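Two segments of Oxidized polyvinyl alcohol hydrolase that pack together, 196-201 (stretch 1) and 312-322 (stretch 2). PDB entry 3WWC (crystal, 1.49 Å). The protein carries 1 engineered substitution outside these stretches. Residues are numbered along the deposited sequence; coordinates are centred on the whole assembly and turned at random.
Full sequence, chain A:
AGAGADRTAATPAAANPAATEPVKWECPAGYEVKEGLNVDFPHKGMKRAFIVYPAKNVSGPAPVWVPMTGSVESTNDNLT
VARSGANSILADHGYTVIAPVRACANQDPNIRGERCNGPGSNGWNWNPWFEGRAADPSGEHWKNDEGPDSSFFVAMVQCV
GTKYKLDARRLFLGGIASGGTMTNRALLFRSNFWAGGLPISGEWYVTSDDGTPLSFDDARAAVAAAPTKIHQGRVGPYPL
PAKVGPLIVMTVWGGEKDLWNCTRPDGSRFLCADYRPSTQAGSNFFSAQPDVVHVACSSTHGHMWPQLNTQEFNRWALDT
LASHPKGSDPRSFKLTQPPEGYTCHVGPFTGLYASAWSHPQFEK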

# COMPACT_ATOMS: atom_id res chain seq x y z
N GLY A 196 8.46 6.21 -0.82
CA GLY A 196 7.09 6.68 -0.54
C GLY A 196 6.10 5.63 -1.04
O GLY A 196 6.47 4.55 -1.49
N GLY A 197 4.82 5.96 -1.01
CA GLY A 197 3.83 5.00 -1.42
C GLY A 197 2.48 5.63 -1.62
O GLY A 197 2.22 6.82 -1.31
N LEU A 198 1.61 4.80 -2.16
CA LEU A 198 0.25 5.19 -2.51
C LEU A 198 -0.79 4.21 -1.93
O LEU A 198 -1.28 3.29 -2.64
CB LEU A 198 0.14 5.24 -4.06
CG LEU A 198 -1.21 5.60 -4.69
CD1 LEU A 198 -1.60 7.02 -4.30
CD2 LEU A 198 -1.09 5.52 -6.22
N PRO A 199 -1.10 4.35 -0.62
CA PRO A 199 -2.10 3.45 0.01
C PRO A 199 -3.51 3.94 -0.34
O PRO A 199 -3.94 4.97 0.15
CB PRO A 199 -1.78 3.56 1.51
CG PRO A 199 -1.13 4.98 1.64
CD PRO A 199 -0.35 5.17 0.37
N ILE A 200 -4.19 3.22 -1.24
CA ILE A 200 -5.53 3.58 -1.69
C ILE A 200 -6.52 2.72 -0.93
O ILE A 200 -6.52 1.49 -1.04
CB ILE A 200 -5.69 3.31 -3.19
CG1 ILE A 200 -4.59 4.02 -4.00
CG2 ILE A 200 -7.08 3.77 -3.62
CD1 ILE A 200 -4.69 3.75 -5.55
N SER A 201 -7.34 3.40 -0.12
CA SER A 201 -8.38 2.71 0.67
C SER A 201 -7.85 1.53 1.43
O SER A 201 -8.39 0.41 1.35
CB SER A 201 -9.48 2.30 -0.25
OG SER A 201 -10.01 3.43 -0.89
N GLU A 312 -5.06 8.89 -16.13
CA GLU A 312 -4.60 10.25 -15.78
C GLU A 312 -4.24 10.27 -14.28
O GLU A 312 -3.24 10.87 -13.89
CB GLU A 312 -5.68 11.32 -15.99
CG GLU A 312 -5.99 11.60 -17.45
CD GLU A 312 -7.10 12.65 -17.51
OE1 GLU A 312 -7.04 13.66 -16.77
OE2 GLU A 312 -8.03 12.43 -18.31
N PHE A 313 -5.04 9.62 -13.45
CA PHE A 313 -4.75 9.59 -12.02
C PHE A 313 -3.45 8.85 -11.73
O PHE A 313 -2.61 9.33 -10.98
CB PHE A 313 -5.89 8.93 -11.22
CG PHE A 313 -5.55 8.80 -9.78
CD1 PHE A 313 -5.67 9.91 -8.94
CD2 PHE A 313 -5.02 7.60 -9.29
CE1 PHE A 313 -5.26 9.84 -7.59
CE2 PHE A 313 -4.60 7.53 -7.94
CZ PHE A 313 -4.73 8.64 -7.13
N ASN A 314 -3.25 7.68 -12.34
CA ASN A 314 -2.05 6.91 -12.11
C ASN A 314 -0.82 7.71 -12.49
O ASN A 314 0.18 7.72 -11.77
CB ASN A 314 -2.02 5.59 -12.89
CG ASN A 314 -3.04 4.57 -12.42
OD1 ASN A 314 -3.76 4.78 -11.45
ND2 ASN A 314 -3.09 3.42 -13.13
N ARG A 315 -0.89 8.41 -13.63
CA ARG A 315 0.29 9.18 -14.08
C ARG A 315 0.52 10.34 -13.13
O ARG A 315 1.67 10.60 -12.72
CB ARG A 315 0.04 9.79 -15.48
CG ARG A 315 0.03 8.77 -16.59
CD ARG A 315 -0.06 9.49 -17.99
NE ARG A 315 -1.35 10.11 -18.27
CZ ARG A 315 -2.37 9.51 -18.89
NH1 ARG A 315 -2.28 8.23 -19.28
NH2 ARG A 315 -3.42 10.24 -19.19
N TRP A 316 -0.54 11.04 -12.76
CA TRP A 316 -0.42 12.19 -11.84
C TRP A 316 0.11 11.74 -10.48
O TRP A 316 1.03 12.37 -9.90
CB TRP A 316 -1.79 12.88 -11.65
CG TRP A 316 -1.74 13.98 -10.63
CD1 TRP A 316 -1.23 15.25 -10.80
CD2 TRP A 316 -2.08 13.87 -9.25
NE1 TRP A 316 -1.24 15.93 -9.60
CE2 TRP A 316 -1.74 15.11 -8.63
CE3 TRP A 316 -2.63 12.86 -8.45
CZ2 TRP A 316 -1.94 15.34 -7.27
CZ3 TRP A 316 -2.82 13.10 -7.11
CH2 TRP A 316 -2.48 14.34 -6.53
N ALA A 317 -0.44 10.64 -9.96
CA ALA A 317 0.01 10.20 -8.63
C ALA A 317 1.46 9.75 -8.63
O ALA A 317 2.23 10.18 -7.77
CB ALA A 317 -0.92 9.04 -8.12
N LEU A 318 1.87 8.92 -9.60
CA LEU A 318 3.25 8.46 -9.60
C LEU A 318 4.21 9.58 -9.89
O LEU A 318 5.25 9.66 -9.24
CB LEU A 318 3.44 7.29 -10.58
CG LEU A 318 3.43 5.87 -9.93
CD1 LEU A 318 4.56 5.63 -8.94
CD2 LEU A 318 2.07 5.70 -9.26
N ASP A 319 3.87 10.49 -10.79
CA ASP A 319 4.78 11.60 -11.05
C ASP A 319 4.86 12.53 -9.87
O ASP A 319 5.91 13.17 -9.66
CB ASP A 319 4.34 12.37 -12.31
CG ASP A 319 4.49 11.54 -13.57
OD1 ASP A 319 5.07 10.45 -13.55
OD2 ASP A 319 3.98 11.99 -14.64
N THR A 320 3.79 12.65 -9.07
CA THR A 320 3.81 13.47 -7.85
C THR A 320 4.74 12.82 -6.85
O THR A 320 5.61 13.49 -6.24
CB THR A 320 2.42 13.56 -7.26
OG1 THR A 320 1.57 14.34 -8.14
CG2 THR A 320 2.47 14.25 -5.87
N LEU A 321 4.63 11.49 -6.66
CA LEU A 321 5.56 10.83 -5.73
C LEU A 321 7.03 11.01 -6.23
O LEU A 321 7.92 11.35 -5.44
CB LEU A 321 5.27 9.31 -5.63
CG LEU A 321 3.87 8.94 -5.14
CD1 LEU A 321 3.82 7.40 -5.09
CD2 LEU A 321 3.60 9.49 -3.74
N ALA A 322 7.26 10.83 -7.53
CA ALA A 322 8.63 10.94 -8.09
C ALA A 322 9.20 12.37 -7.99
O ALA A 322 10.41 12.55 -8.05
CB ALA A 322 8.61 10.46 -9.58

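A short strand, residues 196-200, lies against one side of a helix that begins earlier in the chain and passes through the second stretch. The two run roughly antiparallel, with 151° between their N-to-C directions. Their axes approach to 9.2 Å, which leaves room for a layer of side chains. No hydrogen bond links the two stretches. The contact is apolar and modest, burying 235 Å² in all.

Leu198 is the centre of it. Its CA-to-CB bond points toward the helix, and Leu198 CA lies 7.9 Å from Ala317 CA, the nearest such pair. With chi1 in t and chi2 in p, Leu198 CD2 reaches Ala317 CB at 4.0 Å. The alanine side chain is a single methyl, and it meets the leucine at van der Waals distance. The same Leu198 CD2 lies 4.4 Å from Phe313 CE2 and 4.4 Å from Leu318 CD2. The CA-to-CB bond of Leu318 points sideways, but the end of its side chain comes nearer.

Leu321 covers the next largest area. Leu321 CD1 is 4.4 Å from Leu198 CB. Leu321 CD2 lies 3.9 Å from Gly197 O, a van der Waals contact with the strand backbone. Gly196, nearby, has backbone angles that would jam a CB against the preceding carbonyl oxygen; this alone calls for glycine.

Phe313 closes the other end of the contact. Ile200 CD1 lies 4.5 Å from Phe313 CE2, and both Ile200 and Leu198 approach the ring obliquely.

Phe313, Ala317 and Leu321 are spaced four apart, about one helical turn, so they line up on the side facing the strand. Backbone hydrogen bonds stabilise these turns: Ala317 N donates to Phe313 O at 2.7 Å, and Leu321 N to Ala317 O at 3.0 Å. Away from the contact, Thr320 OG1 donates to Trp316 O at 2.7 Å.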